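PDB 3ONO: Ribose/Galactose Isomerase from Vibrio parahaemolyticus, which probably interconverts aldose and ketose forms of sugar phosphates as an isomerase of the LacAB/RpiB family. Local coordinates for residues Y94-P98 and N128-I132. Residues are numbered along the deposited sequence; the frame is centred on the assembly and turned at random. Where two conformers were deposited one is given.
Sequences YCLEP and NVRYI
Asn128 donates a hydrogen bond from ND2 to the backbone O of Leu96, with a length of 2.9 Å. It is the one hydrogen bond between residues 94-98 and 128-132. The bond is fairly straight, 163° at the hydrogen. Leu96 O lies close to the amide plane of Asn128, but ND2 sits well above the carbonyl plane of Leu96. CG of Asn128 is anti to its backbone N (chi1 -173°), which carries the amide from the helix out to the loop. The other amide atom, OD1, rests 3.4 Å from CD of Pro98 and also faces CA of Glu97.

The other contacts are van der Waals packing. Ile132 lies along the loop and touches it with three carbons. Its CG2 meets SG of Cys95 at 3.5 Å, in one of the two conformers of Cys95. Its CG1 packs 3.8 Å from the backbone N of Pro98, and its CD1 lies 3.9 Å from the backbone C of Leu96. Pro98 and Tyr131 run side by side, with CG of Pro98 3.6 Å from CB of Tyr131.

The ring of Tyr131 leads away to a cation-pi contact with Lys135 of a third subunit, and the carboxylate of Glu97 forms a salt bridge with Lys119 of a second subunit. Glu97 is also the N-cap of helix 98-108, and Asp100 in the first turn of that helix accepts hydrogen bonds from the backbone N atoms of Leu96 and Glu97. The contact thus joins the connection from strand 92-94, outermost of the sheet within the chain, into helix 98-108 to one side of helix 125-136. Cys95 bonds through its backbone to Ser114 of strand 112-116, the neighbour of strand 92-94 in the parallel sheet of this alpha-beta-alpha sandwich.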
ATOM      1  N   TYR A  94       7.099  -9.515  -8.252  1.00 16.87           N
ATOM      2  CA  TYR A  94       7.276  -8.234  -7.563  1.00 17.78           C
ATOM      3  C   TYR A  94       7.253  -8.490  -6.057  1.00 21.43           C
ATOM      4  O   TYR A  94       6.714  -9.491  -5.597  1.00 19.96           O
ATOM      5  CB  TYR A  94       6.180  -7.213  -7.960  1.00 18.19           C
ATOM      6  CG  TYR A  94       4.779  -7.549  -7.482  1.00 19.47           C
ATOM      7  CD1 TYR A  94       4.402  -7.322  -6.151  1.00 18.65           C
ATOM      8  CD2 TYR A  94       3.823  -8.086  -8.348  1.00 20.31           C
ATOM      9  CE1 TYR A  94       3.111  -7.642  -5.683  1.00 17.14           C
ATOM     10  CE2 TYR A  94       2.516  -8.396  -7.889  1.00 20.29           C
ATOM     11  CZ  TYR A  94       2.179  -8.170  -6.564  1.00 22.87           C
ATOM     12  OH  TYR A  94       0.919  -8.491  -6.104  1.00 19.70           O
ATOM     13  N   CYS A  95       7.859  -7.598  -5.290  0.73 18.62           N
ATOM     14  CA  CYS A  95       7.766  -7.734  -3.850  0.73 19.51           C
ATOM     15  C   CYS A  95       7.787  -6.357  -3.240  0.73 19.30           C
ATOM     16  O   CYS A  95       8.836  -5.725  -3.207  0.73 20.40           O
ATOM     17  CB  CYS A  95       8.945  -8.546  -3.331  0.73 21.02           C
ATOM     18  SG  CYS A  95       8.607  -9.173  -1.709  0.73 21.79           S
ATOM     19  N   LEU A  96       6.632  -5.903  -2.763  1.00 16.47           N
ATOM     20  CA  LEU A  96       6.495  -4.539  -2.257  1.00 18.11           C
ATOM     21  C   LEU A  96       6.246  -4.463  -0.754  1.00 21.49           C
ATOM     22  O   LEU A  96       6.480  -3.430  -0.131  1.00 23.21           O
ATOM     23  CB  LEU A  96       5.360  -3.835  -3.000  1.00 19.35           C
ATOM     24  CG  LEU A  96       5.573  -3.768  -4.516  1.00 26.05           C
ATOM     25  CD1 LEU A  96       4.380  -3.076  -5.147  1.00 32.59           C
ATOM     26  CD2 LEU A  96       6.865  -3.037  -4.865  1.00 24.54           C
ATOM     27  N   GLU A  97       5.764  -5.549  -0.171  1.00 19.86           N
ATOM     28  CA  GLU A  97       5.458  -5.568   1.268  1.00 20.58           C
ATOM     29  C   GLU A  97       5.573  -7.038   1.674  1.00 22.74           C
ATOM     30  O   GLU A  97       5.534  -7.919   0.814  1.00 21.01           O
ATOM     31  CB  GLU A  97       4.090  -4.951   1.540  1.00 24.92           C
ATOM     32  CG  GLU A  97       2.933  -5.638   0.839  1.00 25.10           C
ATOM     33  CD  GLU A  97       2.322  -6.701   1.731  1.00 33.06           C
ATOM     34  OE1 GLU A  97       2.832  -6.876   2.859  1.00 27.01           O
ATOM     35  OE2 GLU A  97       1.340  -7.348   1.326  1.00 40.08           O
ATOM     36  N   PRO A  98       5.787  -7.314   2.957  1.00 21.69           N
ATOM     37  CA  PRO A  98       6.142  -8.667   3.406  1.00 19.71           C
ATOM     38  C   PRO A  98       5.230  -9.808   2.953  1.00 22.80           C
ATOM     39  O   PRO A  98       5.740 -10.881   2.628  1.00 21.85           O
ATOM     40  CB  PRO A  98       6.102  -8.553   4.929  1.00 22.88           C
ATOM     41  CG  PRO A  98       6.417  -7.122   5.179  1.00 24.98           C
ATOM     42  CD  PRO A  98       5.831  -6.332   4.062  1.00 24.38           C
ATOM     43  N   ASN A 128      10.761  -2.020   5.904  1.00 24.11           N
ATOM     44  CA  ASN A 128      10.006  -2.837   4.961  1.00 21.48           C
ATOM     45  C   ASN A 128      10.934  -3.810   4.209  1.00 25.55           C
ATOM     46  O   ASN A 128      10.590  -4.978   4.009  1.00 21.95           O
ATOM     47  CB  ASN A 128       9.232  -1.929   4.007  1.00 25.52           C
ATOM     48  CG  ASN A 128       8.302  -2.699   3.101  1.00 22.87           C
ATOM     49  OD1 ASN A 128       7.403  -3.395   3.574  1.00 22.02           O
ATOM     50  ND2 ASN A 128       8.498  -2.560   1.786  1.00 22.89           N
ATOM     51  N   VAL A 129      12.117  -3.345   3.808  1.00 22.81           N
ATOM     52  CA  VAL A 129      13.081  -4.245   3.151  1.00 22.39           C
ATOM     53  C   VAL A 129      13.430  -5.397   4.092  1.00 22.93           C
ATOM     54  O   VAL A 129      13.414  -6.569   3.708  1.00 23.12           O
ATOM     55  CB  VAL A 129      14.371  -3.500   2.789  1.00 21.92           C
ATOM     56  CG1 VAL A 129      15.458  -4.473   2.300  1.00 20.03           C
ATOM     57  CG2 VAL A 129      14.086  -2.412   1.758  1.00 22.64           C
ATOM     58  N   ARG A 130      13.753  -5.061   5.343  1.00 20.06           N
ATOM     59  CA  ARG A 130      14.062  -6.088   6.332  1.00 22.17           C
ATOM     60  C   ARG A 130      12.940  -7.119   6.463  1.00 19.45           C
ATOM     61  O   ARG A 130      13.183  -8.330   6.463  1.00 25.10           O
ATOM     62  CB  ARG A 130      14.316  -5.437   7.706  1.00 22.99           C
ATOM     63  CG  ARG A 130      14.704  -6.429   8.784  1.00 24.71           C
ATOM     64  CD  ARG A 130      14.886  -5.712  10.151  1.00 32.52           C
ATOM     65  NE  ARG A 130      15.835  -4.607  10.024  1.00 34.09           N
ATOM     66  CZ  ARG A 130      15.886  -3.530  10.813  1.00 41.00           C
ATOM     67  NH1 ARG A 130      15.025  -3.367  11.822  1.00 35.92           N
ATOM     68  NH2 ARG A 130      16.802  -2.594  10.573  1.00 43.71           N
ATOM     69  N   TYR A 131      11.712  -6.621   6.599  1.00 19.43           N
ATOM     70  CA  TYR A 131      10.555  -7.471   6.845  1.00 22.09           C
ATOM     71  C   TYR A 131      10.269  -8.354   5.617  1.00 22.03           C
ATOM     72  O   TYR A 131       9.856  -9.515   5.732  1.00 23.25           O
ATOM     73  CB  TYR A 131       9.338  -6.612   7.154  1.00 19.31           C
ATOM     74  CG  TYR A 131       9.438  -5.747   8.404  1.00 19.70           C
ATOM     75  CD1 TYR A 131      10.501  -5.875   9.300  1.00 25.51           C
ATOM     76  CD2 TYR A 131       8.459  -4.794   8.684  1.00 21.42           C
ATOM     77  CE1 TYR A 131      10.561  -5.070  10.456  1.00 24.70           C
ATOM     78  CE2 TYR A 131       8.516  -4.010   9.811  1.00 25.19           C
ATOM     79  CZ  TYR A 131       9.568  -4.136  10.683  1.00 28.81           C
ATOM     80  OH  TYR A 131       9.579  -3.333  11.808  1.00 28.36           O
ATOM     81  N   ILE A 132      10.473  -7.786   4.438  1.00 20.65           N
ATOM     82  CA  ILE A 132      10.358  -8.572   3.205  1.00 19.28           C
ATOM     83  C   ILE A 132      11.330  -9.746   3.235  1.00 23.26           C
ATOM     84  O   ILE A 132      10.962 -10.873   2.903  1.00 22.41           O
ATOM     85  CB  ILE A 132      10.609  -7.698   1.952  1.00 19.13           C
ATOM     86  CG1 ILE A 132       9.372  -6.841   1.643  1.00 18.83           C
ATOM     87  CG2 ILE A 132      11.052  -8.581   0.727  1.00 19.88           C
ATOM     88  CD1 ILE A 132       9.661  -5.695   0.634  1.00 19.42           C
TER